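Long-range contact in chemotaxis signal transduction protein (Thermoanaerobacter tengcongensis, PDB 2QDL), which probably acts as a scaffolding protein in bacterial chemotaxis, helping to couple chemoreceptors to the histidine kinase that they control: residues M10-V15 with I104-N109. Residues are numbered along the deposited sequence; the frame is centred on the assembly and turned at random.
Sequences MPKKIV and IPIDEN
Pro-11 and Pro-105 meet through their CB atoms, 3.8 Å apart, and the bent chain of Lys-13 lies on the same face as Pro-105, its CD only loosely near Pro-105 CB. Beneath this face the peptides of antiparallel strands 12-19 and 91-106 join at their edges through hydrogen bonds, paired where the first begins and the second finishes in this CheW-like beta-barrel. Ile-104 grips Ile-14 in both directions: Ile-14 N donates to Ile-104 O (2.8 Å) and Ile-104 N to Ile-14 O (2.9 Å), each donor somewhat tilted from the carbonyl plane. Ile-106 N reaches Lys-12 O in the carbonyl plane; the same oxygen also receives a CA-H...O contact from Pro-105 CA (3.1 Å). A water replaces the return bond, accepting from Lys-12 N and donating to Ile-106 O. On the other face, Ile-106 CD1 packs on Ile-14 CG1 at 3.6 Å. CG anti to the backbone N (chi1 -175°) starts the Lys-12 chain alongside Ile-106, with Lys-12 CB and CD each 4.2 Å from Ile-106 CG1; CD also meets Glu-108 CB, and NZ forms a salt bridge with Asp-27. Direct pairing thus yields to hydration where the strands end, while the lysine's aliphatic stem joins the apolar face and its charge the neighbouring strand.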
ATOM      1  N   MET A  10       4.624 -11.928 -19.851  1.00 16.80           N
ATOM      2  CA  MET A  10       5.043 -11.053 -18.766  1.00 17.78           C
ATOM      3  C   MET A  10       3.845 -10.756 -17.825  1.00 17.40           C
ATOM      4  O   MET A  10       3.143  -9.737 -17.987  1.00 16.64           O
ATOM      5  CB  MET A  10       5.697  -9.778 -19.306  1.00 19.11           C
ATOM      6  CG  MET A  10       7.136  -9.972 -19.895  1.00 23.83           C
ATOM      7  SD  MET A  10       8.392 -10.477 -18.667  1.00 37.56           S
ATOM      8  CE  MET A  10       8.618  -8.953 -17.709  1.00 34.75           C
ATOM      9  N   PRO A  11       3.612 -11.662 -16.844  1.00 17.50           N
ATOM     10  CA  PRO A  11       2.426 -11.629 -15.945  1.00 16.79           C
ATOM     11  C   PRO A  11       2.369 -10.415 -15.029  1.00 16.02           C
ATOM     12  O   PRO A  11       3.399  -9.832 -14.715  1.00 16.10           O
ATOM     13  CB  PRO A  11       2.564 -12.898 -15.110  1.00 16.54           C
ATOM     14  CG  PRO A  11       3.612 -13.755 -15.810  1.00 18.34           C
ATOM     15  CD  PRO A  11       4.504 -12.806 -16.551  1.00 17.17           C
ATOM     16  N   LYS A  12       1.162 -10.036 -14.609  1.00 15.59           N
ATOM     17  CA  LYS A  12       1.003  -9.083 -13.503  1.00 13.49           C
ATOM     18  C   LYS A  12       1.750  -9.619 -12.267  1.00 13.24           C
ATOM     19  O   LYS A  12       1.547 -10.787 -11.858  1.00 12.79           O
ATOM     20  CB  LYS A  12      -0.483  -8.825 -13.193  1.00 13.31           C
ATOM     21  CG  LYS A  12      -0.736  -7.743 -12.120  1.00 11.78           C
ATOM     22  CD  LYS A  12      -2.235  -7.485 -11.936  1.00 11.62           C
ATOM     23  CE  LYS A  12      -2.511  -6.289 -11.062  1.00  8.13           C
ATOM     24  NZ  LYS A  12      -2.169  -4.979 -11.752  1.00 10.26           N
ATOM     25  N   LYS A  13       2.632  -8.806 -11.691  1.00 11.81           N
ATOM     26  CA  LYS A  13       3.351  -9.208 -10.468  1.00 13.13           C
ATOM     27  C   LYS A  13       2.846  -8.360  -9.302  1.00 12.67           C
ATOM     28  O   LYS A  13       2.888  -7.124  -9.361  1.00 12.14           O
ATOM     29  CB  LYS A  13       4.865  -9.068 -10.611  1.00 13.39           C
ATOM     30  CG  LYS A  13       5.459  -9.689 -11.862  1.00 18.04           C
ATOM     31  CD  LYS A  13       6.044 -11.060 -11.638  1.00 24.57           C
ATOM     32  CE  LYS A  13       7.573 -10.954 -11.381  1.00 28.74           C
ATOM     33  NZ  LYS A  13       8.275 -12.295 -11.411  1.00 30.93           N
ATOM     34  N   ILE A  14       2.319  -9.031  -8.280  1.00 12.38           N
ATOM     35  CA  ILE A  14       1.854  -8.361  -7.071  1.00 13.34           C
ATOM     36  C   ILE A  14       2.855  -8.561  -5.926  1.00 13.15           C
ATOM     37  O   ILE A  14       3.272  -9.681  -5.638  1.00 13.86           O
ATOM     38  CB  ILE A  14       0.444  -8.865  -6.616  1.00 13.96           C
ATOM     39  CG1 ILE A  14      -0.588  -8.756  -7.742  1.00 14.52           C
ATOM     40  CG2 ILE A  14      -0.011  -8.092  -5.422  1.00 15.17           C
ATOM     41  CD1 ILE A  14      -0.668  -7.408  -8.377  1.00 14.58           C
ATOM     42  N   VAL A  15       3.255  -7.456  -5.306  1.00 12.78           N
ATOM     43  CA  VAL A  15       4.000  -7.466  -4.042  1.00 12.00           C
ATOM     44  C   VAL A  15       2.984  -7.629  -2.931  1.00 11.58           C
ATOM     45  O   VAL A  15       2.044  -6.810  -2.791  1.00 10.43           O
ATOM     46  CB  VAL A  15       4.780  -6.137  -3.852  1.00 12.76           C
ATOM     47  CG1 VAL A  15       5.612  -6.157  -2.592  1.00 11.65           C
ATOM     48  CG2 VAL A  15       5.659  -5.884  -5.075  1.00 12.15           C
ATOM     49  N   ILE A 104       4.200 -12.289  -6.347  1.00 15.22           N
ATOM     50  CA  ILE A 104       3.506 -13.321  -7.102  1.00 16.76           C
ATOM     51  C   ILE A 104       2.949 -12.866  -8.457  1.00 16.11           C
ATOM     52  O   ILE A 104       2.429 -11.774  -8.570  1.00 15.11           O
ATOM     53  CB  ILE A 104       2.404 -14.027  -6.267  1.00 17.56           C
ATOM     54  CG1 ILE A 104       1.394 -13.043  -5.715  1.00 18.60           C
ATOM     55  CG2 ILE A 104       3.043 -14.846  -5.133  1.00 17.77           C
ATOM     56  CD1 ILE A 104       0.294 -13.762  -5.017  1.00 23.90           C
ATOM     57  N   PRO A 105       3.067 -13.741  -9.476  1.00 16.22           N
ATOM     58  CA  PRO A 105       2.472 -13.514 -10.786  1.00 15.86           C
ATOM     59  C   PRO A 105       1.013 -13.913 -10.758  1.00 15.73           C
ATOM     60  O   PRO A 105       0.652 -14.905 -10.127  1.00 15.47           O
ATOM     61  CB  PRO A 105       3.253 -14.469 -11.685  1.00 15.88           C
ATOM     62  CG  PRO A 105       3.552 -15.652 -10.771  1.00 15.95           C
ATOM     63  CD  PRO A 105       3.779 -15.040  -9.402  1.00 15.31           C
ATOM     64  N   ILE A 106       0.165 -13.145 -11.418  1.00 15.99           N
ATOM     65  CA  ILE A 106      -1.249 -13.481 -11.432  1.00 17.30           C
ATOM     66  C   ILE A 106      -1.889 -13.044 -12.724  1.00 17.04           C
ATOM     67  O   ILE A 106      -1.469 -12.054 -13.344  1.00 17.76           O
ATOM     68  CB  ILE A 106      -2.045 -12.871 -10.225  1.00 17.10           C
ATOM     69  CG1 ILE A 106      -2.075 -11.350 -10.302  1.00 18.69           C
ATOM     70  CG2 ILE A 106      -1.434 -13.307  -8.894  1.00 19.54           C
ATOM     71  CD1 ILE A 106      -3.134 -10.751  -9.401  1.00 23.74           C
ATOM     72  N   ASP A 107      -2.934 -13.755 -13.109  1.00 16.86           N
ATOM     73  CA  ASP A 107      -3.775 -13.313 -14.225  1.00 16.74           C
ATOM     74  C   ASP A 107      -4.638 -12.117 -13.781  1.00 16.74           C
ATOM     75  O   ASP A 107      -5.475 -12.226 -12.886  1.00 16.26           O
ATOM     76  CB  ASP A 107      -4.670 -14.459 -14.663  1.00 16.03           C
ATOM     77  CG  ASP A 107      -5.328 -14.228 -15.999  1.00 17.12           C
ATOM     78  OD1 ASP A 107      -5.496 -13.053 -16.472  1.00 12.29           O
ATOM     79  OD2 ASP A 107      -5.679 -15.279 -16.583  1.00 20.28           O
ATOM     80  N   GLU A 108      -4.420 -10.973 -14.410  1.00 17.78           N
ATOM     81  CA  GLU A 108      -5.167  -9.767 -14.091  1.00 18.46           C
ATOM     82  C   GLU A 108      -6.688  -9.987 -14.143  1.00 19.79           C
ATOM     83  O   GLU A 108      -7.459  -9.304 -13.452  1.00 19.71           O
ATOM     84  CB  GLU A 108      -4.748  -8.656 -15.032  1.00 17.97           C
ATOM     85  CG  GLU A 108      -5.379  -7.327 -14.716  1.00 16.12           C
ATOM     86  CD  GLU A 108      -5.324  -6.356 -15.880  1.00 13.43           C
ATOM     87  OE1 GLU A 108      -5.312  -5.149 -15.576  1.00 13.14           O
ATOM     88  OE2 GLU A 108      -5.294  -6.792 -17.066  1.00  8.07           O
ATOM     89  N   ASN A 109      -7.098 -10.984 -14.924  1.00 21.44           N
ATOM     90  CA  ASN A 109      -8.513 -11.331 -15.134  1.00 22.95           C
ATOM     91  C   ASN A 109      -9.102 -12.238 -14.063  1.00 23.78           C
ATOM     92  O   ASN A 109     -10.296 -12.548 -14.074  1.00 24.93           O
ATOM     93  CB  ASN A 109      -8.686 -11.963 -16.522  1.00 22.75           C
ATOM     94  CG  ASN A 109      -8.201 -11.043 -17.641  1.00 22.81           C
ATOM     95  OD1 ASN A 109      -8.761  -9.954 -17.845  1.00 20.58           O
ATOM     96  ND2 ASN A 109      -7.148 -11.481 -18.380  1.00 21.00           N
TER
HETATM   97  O   HOH W   1      -0.857 -11.692 -15.978  1.00 25.23           O